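Local coordinates for protein 4-hydroxybenzoyl-CoA thioesterase (Pseudomonas sp. CBS3, PDB 1LO7) that hydrolyses 4-hydroxybenzoyl-CoA to 4-hydroxybenzoate and coenzyme A, the last step in making 4-hydroxybenzoate from 4-chlorobenzoate, at residues Ser4-Gln9 with Thr79-Ile84; Gly20-Pro25 with Cys70-Asp75; Lys90-Arg95 with Glu115-Ala120. All coordinates share one frame; numbering follows the deposited sequence.

Contact 1. Residues Ser4-Gln9 with Thr79-Ile84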
loop_
_atom_site.group_PDB
_atom_site.type_symbol
_atom_site.label_atom_id
_atom_site.label_comp_id
_atom_site.label_asym_id
_atom_site.label_seq_id
_atom_site.Cartn_x
_atom_site.Cartn_y
_atom_site.Cartn_z
ATOM N N SER A 4 -7.905 -2.959 27.250
ATOM C CA SER A 4 -6.889 -2.613 26.282
ATOM C C SER A 4 -6.199 -3.840 25.672
ATOM O O SER A 4 -5.855 -4.807 26.334
ATOM C CB SER A 4 -5.922 -1.715 27.063
ATOM O OG SER A 4 -4.782 -1.409 26.325
ATOM N N ILE A 5 -6.004 -3.807 24.377
ATOM C CA ILE A 5 -5.334 -4.900 23.705
ATOM C C ILE A 5 -4.055 -4.328 23.091
ATOM O O ILE A 5 -4.050 -3.239 22.502
ATOM C CB ILE A 5 -6.217 -5.521 22.603
ATOM C CG1 ILE A 5 -7.510 -6.083 23.213
ATOM C CG2 ILE A 5 -5.494 -6.594 21.767
ATOM C CD1 ILE A 5 -7.284 -7.350 24.053
ATOM N N THR A 6 -2.972 -5.064 23.204
ATOM C CA THR A 6 -1.752 -4.548 22.636
ATOM C C THR A 6 -1.243 -5.456 21.566
ATOM O O THR A 6 -1.407 -6.683 21.616
ATOM C CB THR A 6 -0.675 -4.513 23.736
ATOM O OG1 THR A 6 -0.962 -3.491 24.663
ATOM C CG2 THR A 6 0.661 -4.227 23.078
ATOM N N MET A 7 -0.608 -4.843 20.582
ATOM C CA MET A 7 0.004 -5.584 19.489
ATOM C C MET A 7 1.238 -4.871 19.013
ATOM O O MET A 7 1.371 -3.664 19.177
ATOM C CB MET A 7 -0.887 -6.006 18.311
ATOM C CG MET A 7 -1.341 -4.837 17.489
ATOM S SD MET A 7 -2.149 -5.381 15.959
ATOM C CE MET A 7 -0.761 -6.038 15.022
ATOM N N GLN A 8 2.120 -5.645 18.437
ATOM C CA GLN A 8 3.368 -5.125 17.919
ATOM C C GLN A 8 3.370 -5.083 16.415
ATOM O O GLN A 8 2.680 -5.870 15.737
ATOM C CB GLN A 8 4.560 -5.906 18.449
ATOM C CG GLN A 8 4.654 -5.749 19.983
ATOM C CD GLN A 8 6.045 -5.967 20.539
ATOM O OE1 GLN A 8 6.590 -5.069 21.191
ATOM N NE2 GLN A 8 6.611 -7.153 20.303
ATOM N N GLN A 9 4.162 -4.136 15.898
ATOM C CA GLN A 9 4.281 -3.952 14.472
ATOM C C GLN A 9 5.713 -3.513 14.071
ATOM O O GLN A 9 6.222 -2.470 14.507
ATOM C CB GLN A 9 3.174 -3.001 13.970
ATOM C CG GLN A 9 3.328 -2.743 12.459
ATOM C CD GLN A 9 3.136 -4.028 11.685
ATOM O OE1 GLN A 9 2.113 -4.674 11.894
ATOM N NE2 GLN A 9 4.125 -4.442 10.863
ATOM N N THR A 79 4.709 -0.498 19.374
ATOM C CA THR A 79 3.786 -1.148 20.244
ATOM C C THR A 79 2.502 -0.344 20.140
ATOM O O THR A 79 2.531 0.877 20.344
ATOM C CB THR A 79 4.281 -1.218 21.686
ATOM O OG1 THR A 79 5.337 -2.143 21.740
ATOM C CG2 THR A 79 3.150 -1.751 22.538
ATOM N N ILE A 80 1.417 -1.017 19.763
ATOM C CA ILE A 80 0.135 -0.339 19.645
ATOM C C ILE A 80 -0.837 -0.788 20.776
ATOM O O ILE A 80 -1.034 -1.995 20.979
ATOM C CB ILE A 80 -0.493 -0.586 18.281
ATOM C CG1 ILE A 80 0.573 -0.365 17.205
ATOM C CG2 ILE A 80 -1.718 0.343 18.122
ATOM C CD1 ILE A 80 0.017 -0.541 15.795
ATOM N N GLU A 81 -1.417 0.170 21.503
ATOM C CA GLU A 81 -2.379 -0.126 22.570
ATOM C C GLU A 81 -3.725 0.420 22.125
ATOM O O GLU A 81 -3.849 1.588 21.791
ATOM C CB GLU A 81 -1.908 0.486 23.892
ATOM C CG GLU A 81 -2.794 0.104 25.067
ATOM C CD GLU A 81 -2.093 0.364 26.365
ATOM O OE1 GLU A 81 -0.896 0.565 26.403
ATOM O OE2 GLU A 81 -2.865 0.279 27.428
ATOM N N THR A 82 -4.714 -0.471 22.073
ATOM C CA THR A 82 -6.039 -0.131 21.608
ATOM C C THR A 82 -7.129 -0.428 22.644
ATOM O O THR A 82 -7.140 -1.468 23.289
ATOM C CB THR A 82 -6.343 -0.992 20.335
ATOM O OG1 THR A 82 -5.383 -0.714 19.331
ATOM C CG2 THR A 82 -7.739 -0.717 19.772
ATOM N N CYS A 83 -8.045 0.529 22.783
ATOM C CA CYS A 83 -9.180 0.368 23.683
ATOM C C CYS A 83 -10.372 1.117 23.129
ATOM O O CYS A 83 -10.266 1.920 22.211
ATOM C CB CYS A 83 -8.892 0.834 25.119
ATOM S SG CYS A 83 -8.768 2.633 25.230
ATOM N N ILE A 84 -11.530 0.824 23.684
ATOM C CA ILE A 84 -12.717 1.505 23.303
ATOM C C ILE A 84 -12.857 2.586 24.384
ATOM O O ILE A 84 -12.959 2.280 25.571
ATOM C CB ILE A 84 -13.932 0.611 23.326
ATOM C CG1 ILE A 84 -13.730 -0.529 22.334
ATOM C CG2 ILE A 84 -15.187 1.463 23.004
ATOM C CD1 ILE A 84 -13.969 -0.058 20.904
#
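M7 and I80 face each other as an antiparallel hydrogen-bonded pair: I80 N donates to M7 O at 2.7 Å, almost straight at 172°, and M7 N answers to I80 O. I5 and T82 repeat the exchange two residues on, with I5 N 2.8 Å from T82 O and T82 N returning a bond to I5 O. Between these couples T6 stands across from E81 as a non-hydrogen-bonded pair, and I80 O also receives the CA-H of T6, with T6 CA 3.1 Å from it.

Side chains alternate between the two faces. On one, M7 CG rests at 4.4 Å against I80 CB. On the other, the methyls T6 CG2 and T79 CG2 touch at 3.6 Å, each turned anti to its own backbone N. Beside them the extended chain of Q8 brings OE1 within 3.2 Å of T79 OG1, a weak contact. At the end of its segment, Q9 CB lies near I80 CD1.

Further out, I5 packs on N37 and Y38 of helix 25-41 and Q9 on W30 of the same helix, while T82 OG1 is hydrogen-bonded to H96 ND1. Along its other side, strand 79-84 bonds through its backbone to R95, S97 and S99, which places it inside the hot dog sheet.

Four short backbone bonds therefore do most of the joining. The face with I5, M7, I80 and T82 is largely apolar, and I5 and Q9 both reach the helix, whereas the face with T6, Q8 and E81 is polar and exposed, where the side-chain contacts are probably weaker.

Contact 2. Residues Gly20-Pro25 with Cys70-Asp75. Unlike the reference sequence in segment 20-25: Y24 (reference Phe). With 4CO (4-hydroxyphenacyl coenzyme A), chain B.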
loop_
_atom_site.group_PDB
_atom_site.type_symbol
_atom_site.label_atom_id
_atom_site.label_comp_id
_atom_site.label_asym_id
_atom_site.label_seq_id
_atom_site.Cartn_x
_atom_site.Cartn_y
_atom_site.Cartn_z
ATOM N N GLY A 20 13.181 8.886 4.582
ATOM C CA GLY A 20 13.653 7.826 5.477
ATOM C C GLY A 20 12.833 7.481 6.729
ATOM O O GLY A 20 13.340 6.765 7.611
ATOM N N ILE A 21 11.611 7.954 6.799
ATOM C CA ILE A 21 10.768 7.670 7.947
ATOM C C ILE A 21 9.452 7.057 7.492
ATOM O O ILE A 21 9.154 7.114 6.288
ATOM C CB ILE A 21 10.487 8.925 8.797
ATOM C CG1 ILE A 21 9.866 10.014 7.906
ATOM C CG2 ILE A 21 11.832 9.397 9.423
ATOM C CD1 ILE A 21 9.451 11.288 8.668
ATOM N N VAL A 22 8.687 6.519 8.411
ATOM C CA VAL A 22 7.407 5.905 8.038
ATOM C C VAL A 22 6.521 6.861 7.254
ATOM O O VAL A 22 6.245 7.959 7.726
ATOM C CB VAL A 22 6.598 5.441 9.227
ATOM C CG1 VAL A 22 5.335 4.757 8.692
ATOM C CG2 VAL A 22 7.350 4.421 10.014
ATOM N N TRP A 23 6.061 6.424 6.083
ATOM C CA TRP A 23 5.153 7.219 5.269
ATOM C C TRP A 23 3.814 7.118 5.991
ATOM O O TRP A 23 3.321 6.042 6.227
ATOM C CB TRP A 23 5.084 6.634 3.853
ATOM C CG TRP A 23 4.233 7.482 2.943
ATOM C CD1 TRP A 23 4.238 8.842 2.816
ATOM C CD2 TRP A 23 3.265 6.996 2.034
ATOM N NE1 TRP A 23 3.331 9.257 1.870
ATOM C CE2 TRP A 23 2.711 8.129 1.375
ATOM C CE3 TRP A 23 2.809 5.728 1.724
ATOM C CZ2 TRP A 23 1.723 7.980 0.404
ATOM C CZ3 TRP A 23 1.833 5.587 0.756
ATOM C CH2 TRP A 23 1.323 6.708 0.086
ATOM N N TYR A 24 3.242 8.242 6.387
ATOM C CA TYR A 24 2.012 8.236 7.195
ATOM C C TYR A 24 0.814 7.316 6.926
ATOM O O TYR A 24 0.193 6.821 7.871
ATOM C CB TYR A 24 1.572 9.609 7.723
ATOM C CG TYR A 24 0.615 10.297 6.793
ATOM C CD1 TYR A 24 -0.759 10.158 6.981
ATOM C CD2 TYR A 24 1.101 11.067 5.736
ATOM C CE1 TYR A 24 -1.651 10.819 6.139
ATOM C CE2 TYR A 24 0.226 11.739 4.887
ATOM C CZ TYR A 24 -1.144 11.611 5.103
ATOM O OH TYR A 24 -2.017 12.250 4.270
ATOM N N PRO A 25 0.469 7.089 5.662
ATOM C CA PRO A 25 -0.670 6.219 5.441
ATOM C C PRO A 25 -0.444 4.835 6.040
ATOM O O PRO A 25 -1.392 4.130 6.401
ATOM C CB PRO A 25 -0.930 6.236 3.963
ATOM C CG PRO A 25 -0.295 7.547 3.492
ATOM C CD PRO A 25 0.890 7.796 4.412
ATOM N N CYS A 70 6.439 11.855 17.061
ATOM C CA CYS A 70 7.834 11.709 16.701
ATOM C C CYS A 70 7.921 10.718 15.546
ATOM O O CYS A 70 6.966 10.029 15.228
ATOM C CB CYS A 70 8.798 11.370 17.842
ATOM S SG CYS A 70 8.550 9.684 18.368
ATOM N N THR A 71 9.054 10.688 14.891
ATOM C CA THR A 71 9.212 9.814 13.745
ATOM C C THR A 71 9.578 8.421 14.115
ATOM O O THR A 71 9.976 8.132 15.218
ATOM C CB THR A 71 10.346 10.354 12.854
ATOM O OG1 THR A 71 11.580 10.231 13.533
ATOM C CG2 THR A 71 10.113 11.806 12.456
ATOM N N ALA A 72 9.428 7.537 13.124
ATOM C CA ALA A 72 9.826 6.171 13.321
ATOM C C ALA A 72 10.419 5.712 11.986
ATOM O O ALA A 72 10.138 6.344 10.940
ATOM C CB ALA A 72 8.741 5.266 13.841
ATOM N N SER A 73 11.206 4.637 11.995
ATOM C CA SER A 73 11.804 4.155 10.732
ATOM C C SER A 73 11.918 2.645 10.719
ATOM O O SER A 73 11.645 1.981 11.710
ATOM C CB SER A 73 13.180 4.802 10.553
ATOM O OG SER A 73 13.643 4.621 9.213
ATOM N N TYR A 74 12.360 2.080 9.592
ATOM C CA TYR A 74 12.485 0.646 9.485
ATOM C C TYR A 74 13.366 0.049 10.561
ATOM O O TYR A 74 14.401 0.617 10.940
ATOM C CB TYR A 74 12.824 0.153 8.048
ATOM C CG TYR A 74 14.196 0.587 7.544
ATOM C CD1 TYR A 74 14.345 1.735 6.760
ATOM C CD2 TYR A 74 15.326 -0.191 7.797
ATOM C CE1 TYR A 74 15.589 2.127 6.264
ATOM C CE2 TYR A 74 16.578 0.169 7.286
ATOM C CZ TYR A 74 16.709 1.329 6.520
ATOM O OH TYR A 74 17.927 1.684 6.029
ATOM N N ASP A 75 12.920 -1.100 11.040
ATOM C CA ASP A 75 13.548 -1.867 12.113
ATOM C C ASP A 75 13.016 -1.451 13.465
ATOM O O ASP A 75 13.164 -2.179 14.436
ATOM C CB ASP A 75 15.047 -2.049 12.065
ATOM C CG ASP A 75 15.424 -2.895 10.871
ATOM O OD1 ASP A 75 14.812 -3.887 10.533
ATOM O OD2 ASP A 75 16.380 -2.395 10.187
HETATM N N1A 4CO B . -1.453 19.635 16.461
HETATM C C2A 4CO B . -1.285 20.886 15.936
HETATM N N3A 4CO B . -0.159 21.477 15.631
HETATM C C4A 4CO B . 0.910 20.689 15.874
HETATM C C5A 4CO B . 0.892 19.414 16.414
HETATM C C6A 4CO B . -0.365 18.866 16.710
HETATM N N6A 4CO B . -0.515 17.660 17.215
HETATM N N7A 4CO B . 2.183 18.910 16.546
HETATM C C8A 4CO B . 2.972 19.895 16.097
HETATM N N9A 4CO B . 2.255 20.994 15.704
HETATM C C1D 4CO B . 2.767 22.289 15.245
HETATM C C2D 4CO B . 3.403 23.079 16.385
HETATM O O2D 4CO B . 2.418 23.722 17.198
HETATM C C3D 4CO B . 4.177 24.104 15.574
HETATM O O3D 4CO B . 3.294 24.967 14.904
HETATM P P3D 4CO B . 3.465 26.538 14.941
HETATM O O7A 4CO B . 2.853 26.990 16.173
HETATM O O8A 4CO B . 4.886 26.889 14.872
HETATM O O9A 4CO B . 2.715 27.103 13.703
HETATM C C4D 4CO B . 4.746 23.180 14.503
HETATM O O4D 4CO B . 3.847 22.030 14.440
HETATM C C5D 4CO B . 6.180 22.762 14.643
HETATM O O5D 4CO B . 6.267 21.891 15.774
HETATM P P1A 4CO B . 7.409 22.157 16.842
HETATM O O1A 4CO B . 7.059 21.239 17.937
HETATM O O2A 4CO B . 7.466 23.540 17.260
HETATM O O3A 4CO B . 8.764 21.839 16.226
HETATM P P2A 4CO B . 9.619 20.483 16.192
HETATM O O4A 4CO B . 10.748 20.739 15.272
HETATM O O5A 4CO B . 10.130 20.227 17.537
HETATM O O6A 4CO B . 8.706 19.147 15.891
HETATM C CBP 4CO B . 8.301 17.569 14.212
HETATM C CCP 4CO B . 8.139 19.038 14.612
HETATM C CDP 4CO B . 9.780 17.148 14.231
HETATM C CEP 4CO B . 7.650 17.326 12.857
HETATM C CAP 4CO B . 7.733 16.635 15.294
HETATM O OAP 4CO B . 6.357 16.938 15.535
HETATM C C9P 4CO B . 7.619 15.204 14.771
HETATM O O9P 4CO B . 8.618 14.573 14.499
HETATM N N8P 4CO B . 6.287 14.685 14.529
HETATM C C7P 4CO B . 6.307 13.406 13.811
HETATM C C6P 4CO B . 6.229 13.600 12.289
HETATM C C5P 4CO B . 5.887 12.255 11.638
HETATM O O5P 4CO B . 6.566 11.248 11.808
HETATM N N4P 4CO B . 4.713 12.321 10.801
HETATM C C3P 4CO B . 4.265 11.049 10.251
HETATM C C2P 4CO B . 5.145 10.592 9.118
HETATM S S1P 4CO B . 5.781 11.913 8.087
HETATM O O1B 4CO B . 4.385 10.735 5.379
HETATM C C1B 4CO B . 5.397 11.401 5.510
HETATM C C2B 4CO B . 5.618 12.564 4.642
HETATM C C3B 4CO B . 6.807 13.319 4.797
HETATM C C4B 4CO B . 7.041 14.411 3.966
HETATM C C5B 4CO B . 6.107 14.737 2.961
HETATM O O2B 4CO B . 6.356 15.799 2.066
HETATM C C6B 4CO B . 4.906 13.985 2.832
HETATM C C7B 4CO B . 4.661 12.887 3.680
HETATM C CB 4CO B . 6.391 11.085 6.565
HETATM O O HOH W 1 7.332 8.707 10.951
#
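One wall of the active site forms where G20, I21 and V22, in the loop leading into helix 25-41, meet T71, A72 and S73 of the loop before strand 77-87. Two hydrogen bonds tie the loops: V22 N donates to A72 O at 2.9 Å, and S73 OG to G20 O at 2.7 Å. With OG anti to the backbone N (chi1 -166°), S73 reaches G20 O, and R48 NH2 of the third subunit is hydrogen-bonded to the same OG.

I21 sits between protein and ligand. Its CG2 packs at 3.9 Å on T71 CB, the two side chains crossing at about a right angle, while CD1 reaches the ligand at 3.7 Å from its methylene CB and 3.8 Å from its sulphur S1P. An alanine here would probably leave T71 CB and the ligand atoms CB and S1P without their apolar neighbour. The side chain of the active-site residue D17 lies close to I21.

A water accepts from A72 N and donates to O5P of the pantetheine arm. Y24 N points at the ligand ketone oxygen O1B, 2.9 Å away and nearly straight at 172°. O1B stands where a thioester carbonyl oxygen would probably lie, so this N-H, just before helix 25-41, is likely to polarise the substrate C=O for hydrolysis.

Contact 3. Residues Lys90-Arg95 with Glu115-Ala120. With 4CO (4-hydroxyphenacyl coenzyme A), chain C.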
loop_
_atom_site.group_PDB
_atom_site.type_symbol
_atom_site.label_atom_id
_atom_site.label_comp_id
_atom_site.label_asym_id
_atom_site.label_seq_id
_atom_site.Cartn_x
_atom_site.Cartn_y
_atom_site.Cartn_z
ATOM N N LYS A 90 -24.883 4.154 17.690
ATOM C CA LYS A 90 -24.466 3.340 16.558
ATOM C C LYS A 90 -22.952 3.421 16.380
ATOM O O LYS A 90 -22.340 2.641 15.644
ATOM C CB LYS A 90 -25.088 3.835 15.281
ATOM C CG LYS A 90 -26.557 3.613 15.234
ATOM C CD LYS A 90 -27.084 3.758 13.816
ATOM C CE LYS A 90 -28.579 3.545 13.765
ATOM N NZ LYS A 90 -29.128 4.117 12.551
ATOM N N SER A 91 -22.308 4.355 17.058
ATOM C CA SER A 91 -20.864 4.495 16.894
ATOM C C SER A 91 -20.092 4.230 18.148
ATOM O O SER A 91 -20.662 4.148 19.223
ATOM C CB SER A 91 -20.529 5.925 16.439
ATOM O OG SER A 91 -20.940 6.908 17.414
ATOM N N PHE A 92 -18.770 4.144 18.009
ATOM C CA PHE A 92 -17.922 3.958 19.168
ATOM C C PHE A 92 -16.584 4.651 18.854
ATOM O O PHE A 92 -16.204 4.807 17.677
ATOM C CB PHE A 92 -17.777 2.467 19.540
ATOM C CG PHE A 92 -17.157 1.625 18.428
ATOM C CD1 PHE A 92 -17.964 0.926 17.516
ATOM C CD2 PHE A 92 -15.765 1.533 18.268
ATOM C CE1 PHE A 92 -17.411 0.165 16.478
ATOM C CE2 PHE A 92 -15.199 0.767 17.239
ATOM C CZ PHE A 92 -16.021 0.071 16.341
ATOM N N VAL A 93 -15.904 5.048 19.899
ATOM C CA VAL A 93 -14.636 5.728 19.752
ATOM C C VAL A 93 -13.600 4.723 20.150
ATOM O O VAL A 93 -13.632 4.205 21.263
ATOM C CB VAL A 93 -14.552 6.975 20.664
ATOM C CG1 VAL A 93 -13.164 7.619 20.515
ATOM C CG2 VAL A 93 -15.649 8.029 20.384
ATOM N N GLN A 94 -12.700 4.431 19.207
ATOM C CA GLN A 94 -11.629 3.484 19.441
ATOM C C GLN A 94 -10.295 4.270 19.458
ATOM O O GLN A 94 -9.927 4.930 18.484
ATOM C CB GLN A 94 -11.592 2.373 18.352
ATOM C CG GLN A 94 -10.774 1.144 18.749
ATOM C CD GLN A 94 -11.029 -0.023 17.790
ATOM O OE1 GLN A 94 -11.002 -1.202 18.184
ATOM N NE2 GLN A 94 -11.300 0.291 16.539
ATOM N N ARG A 95 -9.615 4.193 20.578
ATOM C CA ARG A 95 -8.359 4.904 20.734
ATOM C C ARG A 95 -7.170 3.975 20.556
ATOM O O ARG A 95 -7.163 2.829 21.051
ATOM C CB ARG A 95 -8.279 5.555 22.130
ATOM C CG ARG A 95 -6.848 6.083 22.430
ATOM C CD ARG A 95 -6.813 7.061 23.595
ATOM N NE ARG A 95 -7.545 8.273 23.258
ATOM C CZ ARG A 95 -7.685 9.290 24.096
ATOM N NH1 ARG A 95 -7.170 9.267 25.323
ATOM N NH2 ARG A 95 -8.360 10.341 23.699
ATOM N N GLU A 115 -10.294 6.943 16.633
ATOM C CA GLU A 115 -11.106 6.593 15.476
ATOM C C GLU A 115 -12.554 6.428 15.882
ATOM O O GLU A 115 -12.826 5.825 16.919
ATOM C CB GLU A 115 -10.656 5.227 14.845
ATOM C CG GLU A 115 -9.213 5.258 14.291
ATOM C CD GLU A 115 -8.856 3.933 13.673
ATOM O OE1 GLU A 115 -9.237 2.876 14.108
ATOM O OE2 GLU A 115 -8.056 4.032 12.638
ATOM N N ILE A 116 -13.447 6.931 15.052
ATOM C CA ILE A 116 -14.857 6.759 15.320
ATOM C C ILE A 116 -15.342 5.779 14.262
ATOM O O ILE A 116 -15.230 6.034 13.069
ATOM C CB ILE A 116 -15.679 8.034 15.309
ATOM C CG1 ILE A 116 -15.078 9.031 16.346
ATOM C CG2 ILE A 116 -17.134 7.647 15.623
ATOM C CD1 ILE A 116 -15.957 10.261 16.620
ATOM N N ARG A 117 -15.848 4.622 14.696
ATOM C CA ARG A 117 -16.308 3.632 13.753
ATOM C C ARG A 117 -17.715 3.175 14.101
ATOM O O ARG A 117 -18.300 3.556 15.144
ATOM C CB ARG A 117 -15.371 2.420 13.848
ATOM C CG ARG A 117 -13.972 2.638 13.230
ATOM C CD ARG A 117 -13.042 1.497 13.611
ATOM N NE ARG A 117 -11.636 1.653 13.187
ATOM C CZ ARG A 117 -11.135 1.111 12.075
ATOM N NH1 ARG A 117 -11.883 0.403 11.197
ATOM N NH2 ARG A 117 -9.830 1.291 11.847
ATOM N N VAL A 118 -18.252 2.335 13.222
ATOM C CA VAL A 118 -19.588 1.785 13.446
ATOM C C VAL A 118 -19.608 0.402 12.922
ATOM O O VAL A 118 -18.833 0.075 12.026
ATOM C CB VAL A 118 -20.634 2.525 12.655
ATOM C CG1 VAL A 118 -20.710 3.979 13.086
ATOM C CG2 VAL A 118 -20.411 2.380 11.149
ATOM N N PHE A 119 -20.500 -0.423 13.495
ATOM C CA PHE A 119 -20.712 -1.785 13.006
ATOM C C PHE A 119 -21.635 -1.577 11.834
ATOM O O PHE A 119 -22.524 -0.766 11.919
ATOM C CB PHE A 119 -21.349 -2.729 14.020
ATOM C CG PHE A 119 -20.295 -3.229 14.981
ATOM C CD1 PHE A 119 -19.552 -4.373 14.701
ATOM C CD2 PHE A 119 -20.032 -2.527 16.158
ATOM C CE1 PHE A 119 -18.600 -4.838 15.602
ATOM C CE2 PHE A 119 -19.074 -2.981 17.064
ATOM C CZ PHE A 119 -18.347 -4.135 16.773
ATOM N N ALA A 120 -21.405 -2.256 10.717
ATOM C CA ALA A 120 -22.282 -1.979 9.614
ATOM C C ALA A 120 -22.622 -3.209 8.818
ATOM O O ALA A 120 -22.018 -4.259 8.957
ATOM C CB ALA A 120 -21.618 -0.981 8.655
HETATM N N1A 4CO C . -18.137 12.219 13.430
HETATM C C2A 4CO C . -18.662 11.548 14.499
HETATM N N3A 4CO C . -19.577 10.614 14.482
HETATM C C4A 4CO C . -19.983 10.324 13.227
HETATM C C5A 4CO C . -19.553 10.928 12.059
HETATM C C6A 4CO C . -18.569 11.921 12.180
HETATM N N6A 4CO C . -18.071 12.561 11.143
HETATM N N7A 4CO C . -20.204 10.392 10.951
HETATM C C8A 4CO C . -21.036 9.477 11.465
HETATM N N9A 4CO C . -20.956 9.414 12.831
HETATM C C1D 4CO C . -21.768 8.606 13.747
HETATM C C2D 4CO C . -23.204 9.117 13.827
HETATM O O2D 4CO C . -23.314 10.255 14.685
HETATM C C3D 4CO C . -23.862 7.904 14.461
HETATM O O3D 4CO C . -23.402 7.729 15.777
HETATM P P3D 4CO C . -24.390 7.487 16.987
HETATM O O7A 4CO C . -24.859 8.792 17.404
HETATM O O8A 4CO C . -25.492 6.615 16.568
HETATM O O9A 4CO C . -23.567 6.802 18.112
HETATM C C4D 4CO C . -23.190 6.810 13.639
HETATM O O4D 4CO C . -21.933 7.379 13.157
HETATM C C5D 4CO C . -23.987 6.194 12.528
HETATM O O5D 4CO C . -24.149 7.186 11.511
HETATM P P1A 4CO C . -25.600 7.421 10.913
HETATM O O1A 4CO C . -25.426 8.626 10.088
HETATM O O2A 4CO C . -26.604 7.578 11.941
HETATM O O3A 4CO C . -26.013 6.207 10.092
HETATM P P2A 4CO C . -25.825 5.869 8.536
HETATM O O4A 4CO C . -26.245 4.460 8.374
HETATM O O5A 4CO C . -26.713 6.737 7.766
HETATM O O6A 4CO C . -24.337 6.269 7.959
HETATM C CBP 4CO C . -22.350 5.276 7.225
HETATM C CCP 4CO C . -23.246 5.528 8.439
HETATM C CDP 4CO C . -23.114 4.534 6.114
HETATM C CEP 4CO C . -21.093 4.532 7.653
HETATM C CAP 4CO C . -22.016 6.591 6.500
HETATM O OAP 4CO C . -21.390 7.505 7.402
HETATM C C9P 4CO C . -20.895 6.382 5.484
HETATM O O9P 4CO C . -21.076 5.684 4.509
HETATM N N8P 4CO C . -19.602 6.966 5.788
HETATM C C7P 4CO C . -18.552 6.505 4.873
HETATM C C6P 4CO C . -17.828 5.261 5.409
HETATM C C5P 4CO C . -16.536 5.060 4.610
HETATM O O5P 4CO C . -16.526 4.947 3.389
HETATM N N4P 4CO C . -15.363 4.996 5.449
HETATM C C3P 4CO C . -14.092 4.929 4.743
HETATM C C2P 4CO C . -13.849 3.561 4.162
HETATM S S1P 4CO C . -14.465 2.206 5.162
HETATM O O1B 4CO C . -11.511 0.851 5.494
HETATM C C1B 4CO C . -12.614 0.333 5.501
HETATM C C2B 4CO C . -12.951 -0.642 6.546
HETATM C C3B 4CO C . -14.232 -1.247 6.531
HETATM C C4B 4CO C . -14.557 -2.190 7.502
HETATM C C5B 4CO C . -13.599 -2.554 8.472
HETATM O O2B 4CO C . -13.886 -3.555 9.424
HETATM C C6B 4CO C . -12.325 -1.921 8.489
HETATM C C7B 4CO C . -11.998 -0.957 7.515
HETATM C CB 4CO C . -13.642 0.704 4.498
HETATM O O HOH W 2 -22.412 0.110 15.486
#
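R117 crosses F92, its partner in an antiparallel hydrogen-bonded pair, at a slant. R117 CB touches the ring at F92 CZ, 3.5 Å away, and R117 O lies over one face of that ring, offset toward the rim. From CG to NE the chain is extended, and chi4 (-97°) then turns CZ aside; the guanidinium ends within 13° of parallel to the F92 ring. NE and NH2 grip E115 side-on, each 2.8 Å from OE1, which lies in the guanidinium plane and is approached from one face of its carboxylate. NH2 has a second anion in D32; NH1 donates to T59 O and, at the edge of the guanidinium, lies 3.6 Å from ligand carbon C6B. H96 NE2 also bonds to E115 OE1, so that buried carboxylate is probably well compensated.

Next to CZ on the same ring, F92 CE1 meets F119 CE2 at 3.6 Å, the rings oblique. K90 N donates to the ligand phosphate oxygen O8A at 2.8 Å, and S91 N to O9A. Backbone bonds between Q94 and E115 continue the antiparallel ladder of hairpin strands 91-101 and 107-123 in the hot dog fold, here holding the CoA 3'-phosphate at one end and the hydroxyphenacyl ring beside R117.

Overall arrangement
Contacts 1 and 3 belong to the same antiparallel sheet, their centres 16 Å apart. Strands 77-87 and 91-101 are neighbours in it, and I84 CD1 packs on F92 CD2 at 3.6 Å. Contact 2 joins two loops, its centre 18 Å from that of contact 1 and 26 Å from that of contact 3, on the other side of the chain's centre from the latter. Along the chain both its segments fall between those of contact 1; contact 3 follows. Contacts 2 and 3 do not touch within one chain, yet the ligand at contact 2 is also bound by K90 and S91 of the second subunit, so each ligand site is built from two subunits of the tetramer.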